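Local coordinates for protein KLLA0C04147p (Kluyveromyces lactis, PDB 5H2A) that probably binds sterols and transfers them between membranes as a member of the OSBP family, and is represented here by its N-terminal ankyrin-repeat domain, at residues D220-D225 with R263-I268; Q162-R167 with I208-W213. All coordinates share one frame; numbering follows the deposited sequence.

Interaction 1 of 2, residues D220-D225 with R263-I268; sequences DPFKRD and REQSVI
A type I beta turn from D220 to K223, with an Asx turn inside it, meets the last turns of the helix that ends at I268 in this ankyrin-repeat domain. D220 holds its CG anti to the backbone N (chi1 -177°), and its OD1 accepts the backbone N-H of F222 at 2.8 Å, the donor lying above the carboxylate plane. K223 N closes the turn on D220 O. Q265 does most of the touching from the helix: with CG anti to its backbone N and the chain bent at chi2, its amide lies stacked on the D220 carboxylate, the two planes 20° apart. OD1 of D220 comes to 3.3 Å from Q265 CG, while Q265 NE2 bonds to D269 OD1, just beyond 263-268. P221 CD sits 3.8 Å from Q265 OE1. The F222 ring stands almost upright to the Q265 amide, with CD2 3.5 Å from Q265 CG. At its far edge, near the ring plane, F222 CZ reaches S266 OG at 3.5 Å, a hydroxyl already bonded to A262 O. The turn thus lies against helix 249-268, where P221 also touches A261 and F222 touches A262, while N188 ties down the D220 backbone N.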
# COMPACT_ATOMS: atom_id res chain seq x y z
N ASP A 220 5.45 -6.29 -18.61
CA ASP A 220 5.94 -5.46 -19.70
C ASP A 220 6.31 -6.34 -20.88
O ASP A 220 7.32 -7.06 -20.81
CB ASP A 220 7.14 -4.63 -19.25
CG ASP A 220 7.66 -3.67 -20.33
OD1 ASP A 220 7.32 -3.84 -21.52
OD2 ASP A 220 8.42 -2.75 -19.98
N PRO A 221 5.57 -6.30 -21.99
CA PRO A 221 5.89 -7.18 -23.13
C PRO A 221 7.16 -6.81 -23.86
O PRO A 221 7.61 -7.58 -24.72
CB PRO A 221 4.66 -7.03 -24.04
CG PRO A 221 4.10 -5.71 -23.70
CD PRO A 221 4.36 -5.49 -22.23
N PHE A 222 7.76 -5.66 -23.56
CA PHE A 222 9.00 -5.24 -24.20
C PHE A 222 10.24 -5.69 -23.45
O PHE A 222 11.35 -5.56 -23.99
CB PHE A 222 9.03 -3.71 -24.35
CG PHE A 222 7.99 -3.18 -25.30
CD1 PHE A 222 7.66 -3.88 -26.45
CD2 PHE A 222 7.35 -1.97 -25.05
CE1 PHE A 222 6.71 -3.39 -27.34
CE2 PHE A 222 6.39 -1.48 -25.93
CZ PHE A 222 6.07 -2.19 -27.09
N LYS A 223 10.10 -6.23 -22.24
CA LYS A 223 11.27 -6.69 -21.50
C LYS A 223 11.80 -7.98 -22.11
O LYS A 223 11.08 -8.98 -22.20
CB LYS A 223 10.92 -6.87 -20.02
CG LYS A 223 12.08 -7.38 -19.17
CD LYS A 223 12.43 -6.43 -18.04
CE LYS A 223 13.61 -6.97 -17.23
NZ LYS A 223 13.67 -6.35 -15.87
N ARG A 224 13.05 -7.95 -22.56
CA ARG A 224 13.63 -9.12 -23.16
C ARG A 224 14.16 -10.06 -22.09
O ARG A 224 14.42 -9.66 -20.95
CB ARG A 224 14.76 -8.73 -24.13
CG ARG A 224 14.31 -7.69 -25.14
CD ARG A 224 15.41 -7.32 -26.13
NE ARG A 224 14.85 -6.51 -27.20
CZ ARG A 224 14.37 -7.00 -28.34
NH1 ARG A 224 14.40 -8.31 -28.55
NH2 ARG A 224 13.86 -6.19 -29.26
N ASP A 225 14.29 -11.33 -22.45
CA ASP A 225 14.92 -12.27 -21.54
C ASP A 225 16.44 -12.16 -21.66
O ASP A 225 16.97 -11.35 -22.42
CB ASP A 225 14.42 -13.70 -21.81
CG ASP A 225 14.77 -14.22 -23.20
OD1 ASP A 225 15.70 -13.73 -23.87
OD2 ASP A 225 14.08 -15.17 -23.64
N ARG A 263 0.90 -2.48 -27.46
CA ARG A 263 0.33 -1.18 -27.82
C ARG A 263 0.13 -0.32 -26.58
O ARG A 263 0.47 0.87 -26.57
CB ARG A 263 -1.00 -1.37 -28.58
CG ARG A 263 -0.81 -1.93 -30.00
CD ARG A 263 -2.11 -1.91 -30.83
NE ARG A 263 -3.16 -2.77 -30.28
CZ ARG A 263 -3.34 -4.05 -30.63
NH1 ARG A 263 -4.31 -4.77 -30.09
NH2 ARG A 263 -2.54 -4.62 -31.52
N GLU A 264 -0.42 -0.90 -25.52
CA GLU A 264 -0.64 -0.13 -24.30
C GLU A 264 0.68 0.27 -23.66
O GLU A 264 0.83 1.40 -23.17
CB GLU A 264 -1.52 -0.95 -23.35
CG GLU A 264 -2.87 -1.26 -23.98
CD GLU A 264 -3.73 -2.21 -23.16
OE1 GLU A 264 -3.17 -2.95 -22.32
OE2 GLU A 264 -4.96 -2.22 -23.36
N GLN A 265 1.67 -0.62 -23.70
CA GLN A 265 3.00 -0.32 -23.16
C GLN A 265 3.65 0.84 -23.91
O GLN A 265 4.37 1.66 -23.31
CB GLN A 265 3.89 -1.56 -23.24
CG GLN A 265 5.15 -1.46 -22.41
CD GLN A 265 4.85 -1.37 -20.93
OE1 GLN A 265 4.05 -2.15 -20.40
NE2 GLN A 265 5.46 -0.39 -20.26
N SER A 266 3.43 0.91 -25.23
CA SER A 266 4.01 2.00 -26.01
C SER A 266 3.53 3.36 -25.52
O SER A 266 4.30 4.33 -25.51
CB SER A 266 3.67 1.81 -27.49
OG SER A 266 4.41 0.75 -28.05
N VAL A 267 2.27 3.44 -25.10
CA VAL A 267 1.74 4.70 -24.57
C VAL A 267 2.38 5.02 -23.23
O VAL A 267 2.81 6.15 -22.98
CB VAL A 267 0.21 4.64 -24.46
CG1 VAL A 267 -0.33 5.95 -23.87
CG2 VAL A 267 -0.43 4.37 -25.82
N ILE A 268 2.45 4.03 -22.34
CA ILE A 268 3.05 4.23 -21.02
C ILE A 268 4.48 4.75 -21.15
O ILE A 268 4.88 5.68 -20.45
CB ILE A 268 3.01 2.92 -20.21
CG1 ILE A 268 1.56 2.50 -19.94
CG2 ILE A 268 3.78 3.07 -18.90
CD1 ILE A 268 1.42 1.05 -19.48

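Interaction 2 of 2, residues Q162-R167 with I208-W213; sequences QAFNNR and ILLCRW
R167 and L210 bring the two backbones nearest, their CA atoms 6.9 Å apart, where helix 139-165 runs out in a Schellman motif beside the first turns of helix 208-215. R167 takes the positive phi (49°) of that motif, and its N bonds to F164 O in the last turn. This is helix-to-helix packing in the ankyrin-repeat domain. F164, its CG anti to the carbonyl carbon, turns one side of its ring, the atoms CD1, CE1 and CZ, to two neighbouring apolar partners: CD1 meets L210 CD1 at 3.9 Å, at the ring edge near its plane, and CZ lies 3.8 Å from W213 CZ3. The two aromatic planes are steeply inclined, at 78°, in an oblique pairing. An alanine in place of F164 would probably loosen this buried junction, since the ring contacts to both L210 and W213 would go. W213 is also fixed at its indole nitrogen, which bonds to N173, and its ring stacks on H217. Farther out, R167 runs obliquely along L210 CD2, which lies 3.9 Å from R167 NE; the chain is bent at chi3, and NE forms a salt bridge with D207, just ahead of 208-213. The guanidinium ends beside L209, with R167 NH2 3.8 Å from L209 CD2.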
# COMPACT_ATOMS: atom_id res chain seq x y z
N GLN A 162 5.14 -17.75 -4.60
CA GLN A 162 4.30 -18.88 -4.19
C GLN A 162 2.91 -18.80 -4.82
O GLN A 162 2.35 -19.82 -5.25
CB GLN A 162 4.20 -18.91 -2.66
CG GLN A 162 3.59 -20.20 -2.12
CD GLN A 162 4.38 -21.43 -2.55
OE1 GLN A 162 5.61 -21.46 -2.45
NE2 GLN A 162 3.67 -22.45 -3.05
N ALA A 163 2.32 -17.61 -4.87
CA ALA A 163 1.02 -17.47 -5.50
C ALA A 163 1.08 -17.82 -6.98
O ALA A 163 0.14 -18.44 -7.50
CB ALA A 163 0.48 -16.04 -5.31
N PHE A 164 2.16 -17.43 -7.67
CA PHE A 164 2.32 -17.87 -9.06
C PHE A 164 2.47 -19.39 -9.14
O PHE A 164 1.87 -20.04 -10.01
CB PHE A 164 3.53 -17.20 -9.72
CG PHE A 164 3.28 -15.77 -10.16
CD1 PHE A 164 2.38 -15.50 -11.18
CD2 PHE A 164 3.94 -14.72 -9.56
CE1 PHE A 164 2.14 -14.20 -11.60
CE2 PHE A 164 3.71 -13.40 -9.96
CZ PHE A 164 2.81 -13.14 -10.98
N ASN A 165 3.30 -19.97 -8.26
CA ASN A 165 3.47 -21.43 -8.26
C ASN A 165 2.15 -22.15 -8.06
O ASN A 165 1.93 -23.23 -8.64
CB ASN A 165 4.46 -21.88 -7.18
CG ASN A 165 5.89 -21.46 -7.47
OD1 ASN A 165 6.22 -21.10 -8.59
ND2 ASN A 165 6.74 -21.55 -6.47
N ASN A 166 1.24 -21.57 -7.28
CA ASN A 166 -0.08 -22.15 -7.03
C ASN A 166 -1.14 -21.76 -8.06
O ASN A 166 -2.29 -22.18 -7.92
CB ASN A 166 -0.58 -21.73 -5.64
CG ASN A 166 0.31 -22.24 -4.53
OD1 ASN A 166 1.11 -23.15 -4.74
ND2 ASN A 166 0.18 -21.65 -3.33
N ARG A 167 -0.79 -20.95 -9.07
CA ARG A 167 -1.76 -20.41 -10.02
C ARG A 167 -2.97 -19.81 -9.30
O ARG A 167 -4.12 -19.97 -9.72
CB ARG A 167 -2.21 -21.48 -11.02
CG ARG A 167 -1.07 -22.12 -11.80
CD ARG A 167 -1.62 -23.16 -12.79
NE ARG A 167 -2.25 -22.49 -13.92
CZ ARG A 167 -3.54 -22.54 -14.20
NH1 ARG A 167 -4.36 -23.27 -13.45
NH2 ARG A 167 -4.01 -21.89 -15.26
N ILE A 208 -2.70 -19.27 -20.19
CA ILE A 208 -3.45 -18.08 -20.62
C ILE A 208 -3.97 -17.31 -19.41
O ILE A 208 -3.87 -16.08 -19.35
CB ILE A 208 -4.60 -18.50 -21.55
CG1 ILE A 208 -4.02 -19.01 -22.88
CG2 ILE A 208 -5.56 -17.33 -21.77
CD1 ILE A 208 -5.05 -19.72 -23.77
N LEU A 209 -4.54 -18.03 -18.44
CA LEU A 209 -5.06 -17.40 -17.23
C LEU A 209 -4.02 -16.52 -16.55
O LEU A 209 -4.29 -15.37 -16.16
CB LEU A 209 -5.54 -18.48 -16.25
CG LEU A 209 -6.10 -17.98 -14.91
CD1 LEU A 209 -7.44 -17.31 -15.12
CD2 LEU A 209 -6.20 -19.11 -13.90
N LEU A 210 -2.81 -17.06 -16.37
CA LEU A 210 -1.78 -16.33 -15.64
C LEU A 210 -1.15 -15.24 -16.51
O LEU A 210 -0.83 -14.17 -16.01
CB LEU A 210 -0.70 -17.28 -15.12
CG LEU A 210 -0.97 -17.84 -13.71
CD1 LEU A 210 -0.96 -16.72 -12.67
CD2 LEU A 210 -2.31 -18.59 -13.66
N CYS A 211 -0.98 -15.50 -17.81
CA CYS A 211 -0.49 -14.43 -18.68
C CYS A 211 -1.43 -13.23 -18.68
O CYS A 211 -0.98 -12.08 -18.65
CB CYS A 211 -0.30 -14.94 -20.11
SG CYS A 211 1.12 -16.02 -20.24
N ARG A 212 -2.75 -13.47 -18.74
CA ARG A 212 -3.70 -12.36 -18.70
C ARG A 212 -3.55 -11.57 -17.40
O ARG A 212 -3.55 -10.33 -17.41
CB ARG A 212 -5.13 -12.88 -18.85
CG ARG A 212 -6.01 -11.97 -19.69
CD ARG A 212 -7.49 -12.34 -19.60
NE ARG A 212 -7.78 -13.68 -20.11
CZ ARG A 212 -7.75 -14.01 -21.40
NH1 ARG A 212 -7.42 -13.11 -22.31
NH2 ARG A 212 -8.05 -15.25 -21.76
N TRP A 213 -3.45 -12.27 -16.27
CA TRP A 213 -3.29 -11.61 -14.98
C TRP A 213 -2.01 -10.79 -14.95
O TRP A 213 -2.01 -9.62 -14.51
CB TRP A 213 -3.30 -12.64 -13.85
CG TRP A 213 -3.40 -11.94 -12.52
CD1 TRP A 213 -4.54 -11.62 -11.85
CD2 TRP A 213 -2.31 -11.40 -11.76
NE1 TRP A 213 -4.24 -10.94 -10.69
CE2 TRP A 213 -2.88 -10.78 -10.61
CE3 TRP A 213 -0.92 -11.38 -11.91
CZ2 TRP A 213 -2.10 -10.16 -9.64
CZ3 TRP A 213 -0.15 -10.77 -10.94
CH2 TRP A 213 -0.74 -10.16 -9.82

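How the interactions relate
Both contacts use parts of the C-terminal half of the chain, and their centres lie 19 Å apart with nearest atoms about 9 Å apart, so they do not touch. Interaction 2 is the buried one, joining helix 139-165 to helix 208-215 through aromatic and aliphatic groups, with an arginine at its exposed margin. Interaction 1 lies at the surface and sets a turn against helix 249-268, using flat polar groups beside one aromatic ring. The two share no element, but helix 208-215 leads into the loop that carries 220-225, and C211, on the same helix as L210, touches L254 and M257, so helix 249-268, one side of interaction 1, also packs on the helix used by interaction 2.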